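Local coordinates for protein Uly1 (Catenovulum maritimum, PDB 7DRQ) that probably cleaves the algal polysaccharide ulvan as a calcium-binding beta-propeller lyase of polysaccharide lyase family 24, at residues I122-M128 with Y147-S153; T205-H210 with K265-A269; P330-L334 with Q364-W368. One frame throughout, in Å; residues are numbered along the deposited sequence.

Contact 1 (I122-M128 with Y147-S153)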
loop_
_atom_site.group_PDB
_atom_site.type_symbol
_atom_site.label_atom_id
_atom_site.label_comp_id
_atom_site.label_asym_id
_atom_site.label_seq_id
_atom_site.Cartn_x
_atom_site.Cartn_y
_atom_site.Cartn_z
ATOM N N ILE A 122 -17.303 0.489 7.423
ATOM C CA ILE A 122 -15.881 0.239 7.584
ATOM C C ILE A 122 -15.528 -0.984 6.757
ATOM O O ILE A 122 -16.252 -1.983 6.784
ATOM C CB ILE A 122 -15.520 -0.004 9.059
ATOM C CG1 ILE A 122 -16.045 1.143 9.931
ATOM C CG2 ILE A 122 -13.998 -0.237 9.222
ATOM C CD1 ILE A 122 -16.060 0.813 11.417
ATOM N N HIS A 123 -14.414 -0.911 6.039
ATOM C CA HIS A 123 -13.974 -2.007 5.179
ATOM C C HIS A 123 -12.553 -2.411 5.526
ATOM O O HIS A 123 -11.682 -1.548 5.682
ATOM C CB HIS A 123 -14.089 -1.591 3.719
ATOM C CG HIS A 123 -15.456 -1.103 3.379
ATOM N ND1 HIS A 123 -16.438 -1.942 2.900
ATOM C CD2 HIS A 123 -16.038 0.109 3.538
ATOM C CE1 HIS A 123 -17.557 -1.260 2.740
ATOM N NE2 HIS A 123 -17.342 -0.011 3.113
ATOM N N LEU A 124 -12.332 -3.721 5.645
ATOM C CA LEU A 124 -11.029 -4.297 5.961
ATOM C C LEU A 124 -10.685 -5.386 4.955
ATOM O O LEU A 124 -11.515 -6.258 4.674
ATOM C CB LEU A 124 -11.016 -4.898 7.368
ATOM C CG LEU A 124 -11.250 -3.901 8.501
ATOM C CD1 LEU A 124 -11.628 -4.648 9.760
ATOM C CD2 LEU A 124 -9.977 -3.076 8.717
ATOM N N LEU A 125 -9.453 -5.357 4.459
ATOM C CA LEU A 125 -8.921 -6.402 3.592
ATOM C C LEU A 125 -7.592 -6.852 4.162
ATOM O O LEU A 125 -6.730 -6.014 4.443
ATOM C CB LEU A 125 -8.740 -5.877 2.172
ATOM C CG LEU A 125 -10.053 -5.674 1.420
ATOM C CD1 LEU A 125 -9.820 -4.822 0.194
ATOM C CD2 LEU A 125 -10.694 -7.010 1.027
ATOM N N TYR A 126 -7.402 -8.160 4.343
ATOM C CA TYR A 126 -6.195 -8.518 5.075
ATOM C C TYR A 126 -5.664 -9.899 4.721
ATOM O O TYR A 126 -6.397 -10.791 4.288
ATOM C CB TYR A 126 -6.424 -8.441 6.581
ATOM C CG TYR A 126 -7.716 -9.032 7.121
ATOM C CD1 TYR A 126 -7.796 -10.381 7.483
ATOM C CD2 TYR A 126 -8.827 -8.221 7.360
ATOM C CE1 TYR A 126 -8.964 -10.907 8.037
ATOM C CE2 TYR A 126 -9.999 -8.736 7.915
ATOM C CZ TYR A 126 -10.065 -10.077 8.252
ATOM O OH TYR A 126 -11.231 -10.583 8.806
ATOM N N ASP A 127 -4.357 -10.050 4.957
ATOM C CA ASP A 127 -3.680 -11.342 5.028
ATOM C C ASP A 127 -3.738 -12.081 3.697
ATOM O O ASP A 127 -4.077 -13.264 3.639
ATOM C CB ASP A 127 -4.234 -12.207 6.159
ATOM C CG ASP A 127 -3.186 -13.159 6.712
ATOM O OD1 ASP A 127 -1.981 -12.915 6.479
ATOM O OD2 ASP A 127 -3.553 -14.147 7.378
HETATM N N MSE A 128 -3.411 -11.364 2.624
HETATM C CA MSE A 128 -3.470 -11.886 1.256
HETATM C C MSE A 128 -2.162 -11.721 0.500
HETATM O O MSE A 128 -1.577 -10.638 0.480
HETATM C CB MSE A 128 -4.578 -11.173 0.489
HETATM C CG MSE A 128 -5.949 -11.377 1.068
HETATM SE SE MSE A 128 -7.253 -10.673 -0.152
HETATM C CE MSE A 128 -7.594 -8.961 0.746
ATOM N N TYR A 147 -9.417 -17.730 0.382
ATOM C CA TYR A 147 -8.257 -17.193 -0.329
ATOM C C TYR A 147 -8.342 -15.687 -0.524
ATOM O O TYR A 147 -7.322 -15.055 -0.834
ATOM C CB TYR A 147 -8.111 -17.863 -1.701
ATOM C CG TYR A 147 -9.392 -17.803 -2.497
ATOM C CD1 TYR A 147 -9.703 -16.689 -3.267
ATOM C CD2 TYR A 147 -10.302 -18.852 -2.459
ATOM C CE1 TYR A 147 -10.880 -16.629 -3.991
ATOM C CE2 TYR A 147 -11.478 -18.799 -3.171
ATOM C CZ TYR A 147 -11.762 -17.685 -3.931
ATOM O OH TYR A 147 -12.928 -17.621 -4.648
ATOM N N PHE A 148 -9.535 -15.114 -0.355
ATOM C CA PHE A 148 -9.778 -13.680 -0.409
ATOM C C PHE A 148 -10.478 -13.322 0.896
ATOM O O PHE A 148 -11.412 -14.018 1.304
ATOM C CB PHE A 148 -10.651 -13.300 -1.628
ATOM C CG PHE A 148 -10.935 -11.829 -1.738
ATOM C CD1 PHE A 148 -10.035 -10.986 -2.374
ATOM C CD2 PHE A 148 -12.088 -11.286 -1.189
ATOM C CE1 PHE A 148 -10.271 -9.628 -2.451
ATOM C CE2 PHE A 148 -12.344 -9.921 -1.269
ATOM C CZ PHE A 148 -11.433 -9.087 -1.909
ATOM N N ARG A 149 -10.011 -12.267 1.568
ATOM C CA ARG A 149 -10.358 -12.044 2.974
ATOM C C ARG A 149 -10.842 -10.612 3.187
ATOM O O ARG A 149 -10.037 -9.683 3.298
ATOM C CB ARG A 149 -9.164 -12.377 3.875
ATOM C CG ARG A 149 -8.765 -13.851 3.786
ATOM C CD ARG A 149 -7.406 -14.171 4.409
ATOM N NE ARG A 149 -7.291 -15.621 4.566
ATOM C CZ ARG A 149 -6.167 -16.286 4.805
ATOM N NH1 ARG A 149 -5.011 -15.644 4.910
ATOM N NH2 ARG A 149 -6.212 -17.608 4.944
ATOM N N TYR A 150 -12.161 -10.444 3.276
ATOM C CA TYR A 150 -12.800 -9.137 3.362
ATOM C C TYR A 150 -13.715 -9.099 4.576
ATOM O O TYR A 150 -14.524 -10.015 4.778
ATOM C CB TYR A 150 -13.593 -8.867 2.071
ATOM C CG TYR A 150 -14.477 -7.641 2.070
ATOM C CD1 TYR A 150 -14.001 -6.405 2.495
ATOM C CD2 TYR A 150 -15.784 -7.719 1.598
ATOM C CE1 TYR A 150 -14.823 -5.272 2.485
ATOM C CE2 TYR A 150 -16.611 -6.598 1.566
ATOM C CZ TYR A 150 -16.126 -5.380 2.014
ATOM O OH TYR A 150 -16.946 -4.275 1.979
ATOM N N SER A 151 -13.606 -8.039 5.371
ATOM C CA SER A 151 -14.508 -7.819 6.493
ATOM C C SER A 151 -15.116 -6.431 6.361
ATOM O O SER A 151 -14.470 -5.497 5.874
ATOM C CB SER A 151 -13.771 -7.964 7.842
ATOM O OG SER A 151 -13.454 -9.322 8.105
ATOM N N TYR A 152 -16.375 -6.293 6.780
ATOM C CA TYR A 152 -17.040 -5.011 6.619
ATOM C C TYR A 152 -18.142 -4.866 7.655
ATOM O O TYR A 152 -18.588 -5.836 8.272
ATOM C CB TYR A 152 -17.608 -4.823 5.202
ATOM C CG TYR A 152 -18.759 -5.742 4.863
ATOM C CD1 TYR A 152 -18.533 -7.067 4.473
ATOM C CD2 TYR A 152 -20.070 -5.297 4.926
ATOM C CE1 TYR A 152 -19.598 -7.916 4.148
ATOM C CE2 TYR A 152 -21.141 -6.142 4.606
ATOM C CZ TYR A 152 -20.894 -7.449 4.230
ATOM O OH TYR A 152 -21.957 -8.282 3.912
ATOM N N SER A 153 -18.588 -3.635 7.817
ATOM C CA SER A 153 -19.427 -3.261 8.942
ATOM C C SER A 153 -20.823 -2.865 8.478
ATOM O O SER A 153 -21.110 -2.720 7.282
ATOM C CB SER A 153 -18.790 -2.099 9.706
ATOM O OG SER A 153 -19.126 -0.882 9.065
#
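Tyr150 OH has two partners, His123 ND1 at 2.6 Å across this strand pair and, outside the segments, Trp240 NE1. The His123 and Tyr150 rings meet rim to rim with their planes only 3° apart, and the hydroxyl lies at the imidazole edge, near its plane. Tyr150 reaches this place because its CG stands anti to the backbone N (chi1 172°), which runs the ring alongside His123.

Residues 123 to 125 pair with 150 to 152 in an antiparallel ladder. Leu124 and Ser151 are a hydrogen-bonded pair, with Ser151 N to Leu124 O at 2.8 Å, while Leu125 and Tyr150 form a non-hydrogen-bonded pair in which Leu125 CD2 packs on Tyr150 CB. On the other face of the sheet, Tyr126 OH comes 2.7 Å from Ser151 OG, itself hydrogen-bonded to Tyr184 O.

Past the last bridge, Arg149, extended from CG to NE, crosses Asp127 at a slant. Arg149 NH1 donates to Asp127 O (2.9 Å), lying in the plane of that carbonyl, and makes a salt bridge to Asp127 OD2 at 3.2 Å; the carboxylate is also gripped by His93 and Asn109. Replacing Arg149 with an alanine would probably leave Asp127 O without this donor and rob both Asp127 and Asp146 of a positive partner. Nearby, selenomethionine Met128 places SE obliquely against the Phe148 ring, 3.6 Å from CD1, a Met-aromatic contact.

Strand 122-126 is the middle member of a three-stranded sheet, flanked by 111-115 and 150-152, and its His123 and Leu125 pack against strands 201-208 and 214-220, while Tyr126 leans on Lys185, a ligand of a calcium ion.

Contact 2 (T205-H210 with K265-A269)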
loop_
_atom_site.group_PDB
_atom_site.type_symbol
_atom_site.label_atom_id
_atom_site.label_comp_id
_atom_site.label_asym_id
_atom_site.label_seq_id
_atom_site.Cartn_x
_atom_site.Cartn_y
_atom_site.Cartn_z
ATOM N N THR A 205 -5.295 -1.545 -1.436
ATOM C CA THR A 205 -5.092 -0.118 -1.209
ATOM C C THR A 205 -6.356 0.621 -1.614
ATOM O O THR A 205 -6.710 0.626 -2.797
ATOM C CB THR A 205 -3.889 0.411 -1.998
ATOM O OG1 THR A 205 -2.715 -0.306 -1.608
ATOM C CG2 THR A 205 -3.672 1.903 -1.700
ATOM N N PHE A 206 -7.024 1.236 -0.642
ATOM C CA PHE A 206 -8.214 2.033 -0.887
ATOM C C PHE A 206 -7.845 3.480 -1.193
ATOM O O PHE A 206 -6.807 3.989 -0.763
ATOM C CB PHE A 206 -9.143 2.029 0.333
ATOM C CG PHE A 206 -9.658 0.668 0.740
ATOM C CD1 PHE A 206 -10.808 0.139 0.157
ATOM C CD2 PHE A 206 -9.054 -0.027 1.784
ATOM C CE1 PHE A 206 -11.311 -1.085 0.573
ATOM C CE2 PHE A 206 -9.550 -1.244 2.206
ATOM C CZ PHE A 206 -10.685 -1.781 1.596
ATOM N N PHE A 207 -8.736 4.162 -1.906
ATOM C CA PHE A 207 -8.639 5.607 -2.055
ATOM C C PHE A 207 -10.046 6.175 -2.172
ATOM O O PHE A 207 -10.995 5.464 -2.511
ATOM C CB PHE A 207 -7.779 6.017 -3.263
ATOM C CG PHE A 207 -8.145 5.343 -4.562
ATOM C CD1 PHE A 207 -7.631 4.090 -4.883
ATOM C CD2 PHE A 207 -8.982 5.976 -5.482
ATOM C CE1 PHE A 207 -7.947 3.475 -6.082
ATOM C CE2 PHE A 207 -9.299 5.369 -6.694
ATOM C CZ PHE A 207 -8.796 4.119 -6.992
ATOM N N THR A 208 -10.171 7.471 -1.882
ATOM C CA THR A 208 -11.460 8.151 -1.863
ATOM C C THR A 208 -11.406 9.404 -2.725
ATOM O O THR A 208 -10.362 10.044 -2.858
ATOM C CB THR A 208 -11.890 8.545 -0.439
ATOM O OG1 THR A 208 -10.855 9.315 0.189
ATOM C CG2 THR A 208 -12.126 7.306 0.404
ATOM N N SER A 209 -12.553 9.768 -3.277
ATOM C CA SER A 209 -12.652 10.966 -4.095
ATOM C C SER A 209 -13.135 12.158 -3.270
ATOM O O SER A 209 -13.517 12.034 -2.104
ATOM C CB SER A 209 -13.599 10.723 -5.265
ATOM O OG SER A 209 -14.940 10.726 -4.797
ATOM N N HIS A 210 -13.132 13.330 -3.915
ATOM C CA HIS A 210 -13.585 14.565 -3.279
ATOM C C HIS A 210 -14.999 14.424 -2.736
ATOM O O HIS A 210 -15.283 14.779 -1.585
ATOM C CB HIS A 210 -13.537 15.711 -4.292
ATOM C CG HIS A 210 -12.164 16.252 -4.536
ATOM N ND1 HIS A 210 -11.822 16.913 -5.698
ATOM C CD2 HIS A 210 -11.050 16.246 -3.763
ATOM C CE1 HIS A 210 -10.556 17.286 -5.632
ATOM N NE2 HIS A 210 -10.066 16.898 -4.466
ATOM N N LYS A 265 1.021 2.089 -8.086
ATOM C CA LYS A 265 -0.103 2.360 -7.203
ATOM C C LYS A 265 -1.026 3.369 -7.861
ATOM O O LYS A 265 -0.560 4.338 -8.474
ATOM C CB LYS A 265 0.374 2.887 -5.851
ATOM C CG LYS A 265 -0.722 2.900 -4.788
ATOM C CD LYS A 265 -0.138 3.013 -3.384
ATOM C CE LYS A 265 0.949 1.989 -3.143
ATOM N NZ LYS A 265 1.458 2.110 -1.745
HETATM N N MSE A 266 -2.329 3.118 -7.745
HETATM C CA MSE A 266 -3.340 4.083 -8.119
HETATM C C MSE A 266 -3.595 4.983 -6.927
HETATM O O MSE A 266 -3.529 4.537 -5.773
HETATM C CB MSE A 266 -4.651 3.400 -8.536
HETATM C CG MSE A 266 -4.486 2.416 -9.649
HETATM SE SE MSE A 266 -6.249 1.679 -10.138
HETATM C CE MSE A 266 -7.295 3.164 -9.919
ATOM N N LYS A 267 -3.849 6.257 -7.205
ATOM C CA LYS A 267 -4.183 7.221 -6.170
ATOM C C LYS A 267 -5.228 8.174 -6.708
ATOM O O LYS A 267 -5.369 8.352 -7.919
ATOM C CB LYS A 267 -2.972 8.049 -5.721
ATOM C CG LYS A 267 -1.793 7.249 -5.220
ATOM C CD LYS A 267 -0.643 8.201 -4.855
ATOM C CE LYS A 267 0.637 7.430 -4.599
ATOM N NZ LYS A 267 1.687 8.299 -3.949
ATOM N N TYR A 268 -5.951 8.812 -5.791
ATOM C CA TYR A 268 -6.769 9.961 -6.144
ATOM C C TYR A 268 -5.912 11.197 -5.919
ATOM O O TYR A 268 -5.451 11.440 -4.795
ATOM C CB TYR A 268 -8.038 10.011 -5.302
ATOM C CG TYR A 268 -9.034 11.044 -5.751
ATOM C CD1 TYR A 268 -9.924 10.778 -6.790
ATOM C CD2 TYR A 268 -9.115 12.275 -5.115
ATOM C CE1 TYR A 268 -10.857 11.727 -7.195
ATOM C CE2 TYR A 268 -10.034 13.218 -5.506
ATOM C CZ TYR A 268 -10.908 12.948 -6.529
ATOM O OH TYR A 268 -11.821 13.916 -6.880
ATOM N N ALA A 269 -5.658 11.945 -6.985
ATOM C CA ALA A 269 -4.700 13.045 -6.938
ATOM C C ALA A 269 -5.215 14.162 -7.823
ATOM O O ALA A 269 -5.652 13.901 -8.952
ATOM C CB ALA A 269 -3.313 12.598 -7.415
HETATM O O HOH W 1 -0.790 0.788 0.349
#
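Tyr268 runs its side chain along residues 207 to 210, and every step from CB to OH meets something there. Tyr268 CB stands 4.1 Å from Phe207 CD2 and also nears Thr208 O. Tyr268 CG is 3.3 Å from Thr208 O. Farther out, Ser209 CA rests over the face of the Tyr268 ring, above its centre and 3.5 Å from the centroid, a CH-pi contact, and Ser209 CB comes 3.5 Å from Tyr268 CE1. CE2 lies next to His210 CD2, on the edge the tyrosine turns toward the imidazole. At the tip, Tyr268 OH receives a weak hydrogen bond from His210 N at 3.3 Å and sits over one face of the His210 ring, offset toward its rim.

The outcome is a T-shaped stack: the edge of Tyr268 faces the ring of His210, with the planes at 83°. With CG anti to the backbone N (chi1 -171°), Tyr268 is sent across to the turn that ends the opposing strand. Ser209 leaves its own hydroxyl to Asp213 N.

Next along the strands, Phe207 CZ touches the methyl of selenomethionine Met266, whose chain bends at chi3, CE lying 3.4 Å away. At the other end Thr205 CG2 meets the Lys265 chain at CD, and a water bonds to Thr205 OG1 and, weakly, to Lys265 NZ.

The segments 205-208 and 265-269, parts of strands 201-208 and 261-269, run nearly parallel, at 17°, yet exchange no direct backbone-to-backbone hydrogen bonds: each belongs to a different antiparallel sheet, paired with 214-220 and 272-280 respectively. Two first strands from successive sheets, facing each other mainly through side chains around the middle of the molecule, are the arrangement expected between neighbouring blades of a beta-propeller, consistent with the family of this protein.

Contact 3 (P330-L334 with Q364-W368)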
loop_
_atom_site.group_PDB
_atom_site.type_symbol
_atom_site.label_atom_id
_atom_site.label_comp_id
_atom_site.label_asym_id
_atom_site.label_seq_id
_atom_site.Cartn_x
_atom_site.Cartn_y
_atom_site.Cartn_z
ATOM N N PRO A 330 14.182 4.724 -16.861
ATOM C CA PRO A 330 15.258 4.832 -15.846
ATOM C C PRO A 330 16.563 4.159 -16.257
ATOM O O PRO A 330 17.626 4.508 -15.718
ATOM C CB PRO A 330 14.656 4.155 -14.605
ATOM C CG PRO A 330 13.182 4.160 -14.821
ATOM C CD PRO A 330 12.951 4.133 -16.314
ATOM N N GLY A 331 16.520 3.202 -17.191
ATOM C CA GLY A 331 17.758 2.639 -17.724
ATOM C C GLY A 331 18.682 3.705 -18.302
ATOM O O GLY A 331 19.912 3.545 -18.280
ATOM N N ASP A 332 18.104 4.801 -18.821
ATOM C CA ASP A 332 18.863 5.921 -19.313
ATOM C C ASP A 332 19.804 6.488 -18.261
ATOM O O ASP A 332 20.786 7.150 -18.631
ATOM C CB ASP A 332 17.903 7.030 -19.751
ATOM C CG ASP A 332 17.051 6.599 -20.860
ATOM O OD1 ASP A 332 17.273 5.426 -21.306
ATOM O OD2 ASP A 332 16.315 7.407 -21.500
ATOM N N LEU A 333 19.449 6.386 -16.980
ATOM C CA LEU A 333 20.258 6.954 -15.918
ATOM C C LEU A 333 21.570 6.204 -15.714
ATOM O O LEU A 333 22.478 6.724 -15.046
ATOM C CB LEU A 333 19.449 6.960 -14.620
ATOM C CG LEU A 333 18.078 7.627 -14.719
ATOM C CD1 LEU A 333 17.298 7.473 -13.413
ATOM C CD2 LEU A 333 18.200 9.091 -15.105
ATOM N N LEU A 334 21.683 4.995 -16.248
ATOM C CA LEU A 334 22.915 4.209 -16.237
ATOM C C LEU A 334 23.148 3.769 -17.673
ATOM O O LEU A 334 23.015 2.589 -18.006
ATOM C CB LEU A 334 22.804 3.010 -15.291
ATOM C CG LEU A 334 22.571 3.362 -13.823
ATOM C CD1 LEU A 334 22.071 2.151 -13.054
ATOM C CD2 LEU A 334 23.876 3.878 -13.199
ATOM N N GLN A 364 14.259 4.866 -7.730
ATOM C CA GLN A 364 15.610 4.454 -7.370
ATOM C C GLN A 364 16.082 3.444 -8.405
ATOM O O GLN A 364 15.450 2.400 -8.598
ATOM C CB GLN A 364 15.683 3.847 -5.973
ATOM C CG GLN A 364 17.126 3.550 -5.575
ATOM C CD GLN A 364 17.255 2.868 -4.232
ATOM O OE1 GLN A 364 16.341 2.913 -3.404
ATOM N NE2 GLN A 364 18.409 2.242 -4.000
ATOM N N THR A 365 17.187 3.757 -9.067
ATOM C CA THR A 365 17.729 2.926 -10.137
ATOM C C THR A 365 19.144 2.530 -9.744
ATOM O O THR A 365 20.019 3.394 -9.633
ATOM C CB THR A 365 17.715 3.689 -11.462
ATOM O OG1 THR A 365 16.366 4.079 -11.763
ATOM C CG2 THR A 365 18.269 2.816 -12.620
ATOM N N ASN A 366 19.375 1.235 -9.537
ATOM C CA ASN A 366 20.654 0.767 -9.013
ATOM C C ASN A 366 21.484 0.103 -10.103
ATOM O O ASN A 366 20.943 -0.579 -10.980
ATOM C CB ASN A 366 20.449 -0.223 -7.868
ATOM C CG ASN A 366 19.648 0.370 -6.735
ATOM O OD1 ASN A 366 19.865 1.519 -6.349
ATOM N ND2 ASN A 366 18.706 -0.399 -6.207
ATOM N N GLU A 367 22.800 0.288 -10.030
ATOM C CA GLU A 367 23.720 -0.463 -10.876
ATOM C C GLU A 367 24.114 -1.750 -10.162
ATOM O O GLU A 367 24.514 -1.720 -8.995
ATOM C CB GLU A 367 24.965 0.355 -11.218
ATOM C CG GLU A 367 25.847 -0.366 -12.261
ATOM C CD GLU A 367 26.958 0.501 -12.807
ATOM O OE1 GLU A 367 27.127 1.621 -12.298
ATOM O OE2 GLU A 367 27.660 0.059 -13.750
ATOM N N TRP A 368 24.025 -2.872 -10.873
ATOM C CA TRP A 368 24.121 -4.203 -10.280
ATOM C C TRP A 368 25.244 -4.957 -10.985
ATOM O O TRP A 368 25.087 -5.367 -12.139
ATOM C CB TRP A 368 22.772 -4.914 -10.418
ATOM C CG TRP A 368 22.675 -6.316 -9.897
ATOM C CD1 TRP A 368 22.815 -7.469 -10.621
ATOM C CD2 TRP A 368 22.353 -6.718 -8.564
ATOM N NE1 TRP A 368 22.626 -8.561 -9.810
ATOM C CE2 TRP A 368 22.341 -8.129 -8.544
ATOM C CE3 TRP A 368 22.095 -6.025 -7.377
ATOM C CZ2 TRP A 368 22.085 -8.859 -7.387
ATOM C CZ3 TRP A 368 21.836 -6.752 -6.229
ATOM C CH2 TRP A 368 21.829 -8.153 -6.242
#
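Thr365 and Leu334 are set against each other by their first torsions. In Thr365 the methyl CG2 stands anti to the backbone N while OG1 lies beside it (chi1 -59°), which turns the two branches to different parts of the 330-334 turn. Thr365 OG1 comes 3.3 Å from Pro330 CB and also approaches Leu333 CD1, and Thr365 CG2 lies 3.6 Å from Pro330 O and near Leu334 CD1. Leu334, with CG beside its own backbone N (chi1 -62°) and chi2 at 163°, pushes CD1 onto the strand backbone.

There Leu334 CD1 touches Asn366 O at 3.6 Å and Glu367 N at the same distance, and then Glu367 CB at 3.9 Å. The second methyl, CD2, approaches the flank of Glu367, whose extended chain carries OE2 to Gln342 NE2.

The turn itself, in the loop after strand 326-328, is a 3-10 segment, 330-333, held by Leu333 N bonding to Pro330 O and followed by Leu334. Strand 359-369 belongs to the next sheet, with 343-344 and 372-383; Ile345 touches both Pro330 and Thr365, and the side chain of Phe287, a residue that binds a calcium ion, is about 6 Å from that of Pro330.

No hydrogen bond crosses between the two segments. The fit, of methyl and ring carbons against backbone, a threonine and Glu367 CB, therefore rests on largely apolar, non-directional van der Waals packing.

How the contacts relate
From the N terminus the three contacts follow one another in series, none nesting within or crossing another. Contact 1 closes an 18-residue loop and pairs two neighbouring strands of one sheet. Contact 2 spans 54 residues, including strands 214-220, 225-234 and 239-245, and sets two sheets side by side without a shared backbone bond. Contact 3 spans 29 residues and lays a turn on the following sheet. Contacts 1 and 2 touch through Leu125 CD1 and Phe206 CZ, 3.5 Å apart, so three successive sheets are linked by packing. Contact 3 lies across the centre of the chain from contact 1, their centres about 37 Å apart, illustrating how a propeller joins its blades stepwise around a ring.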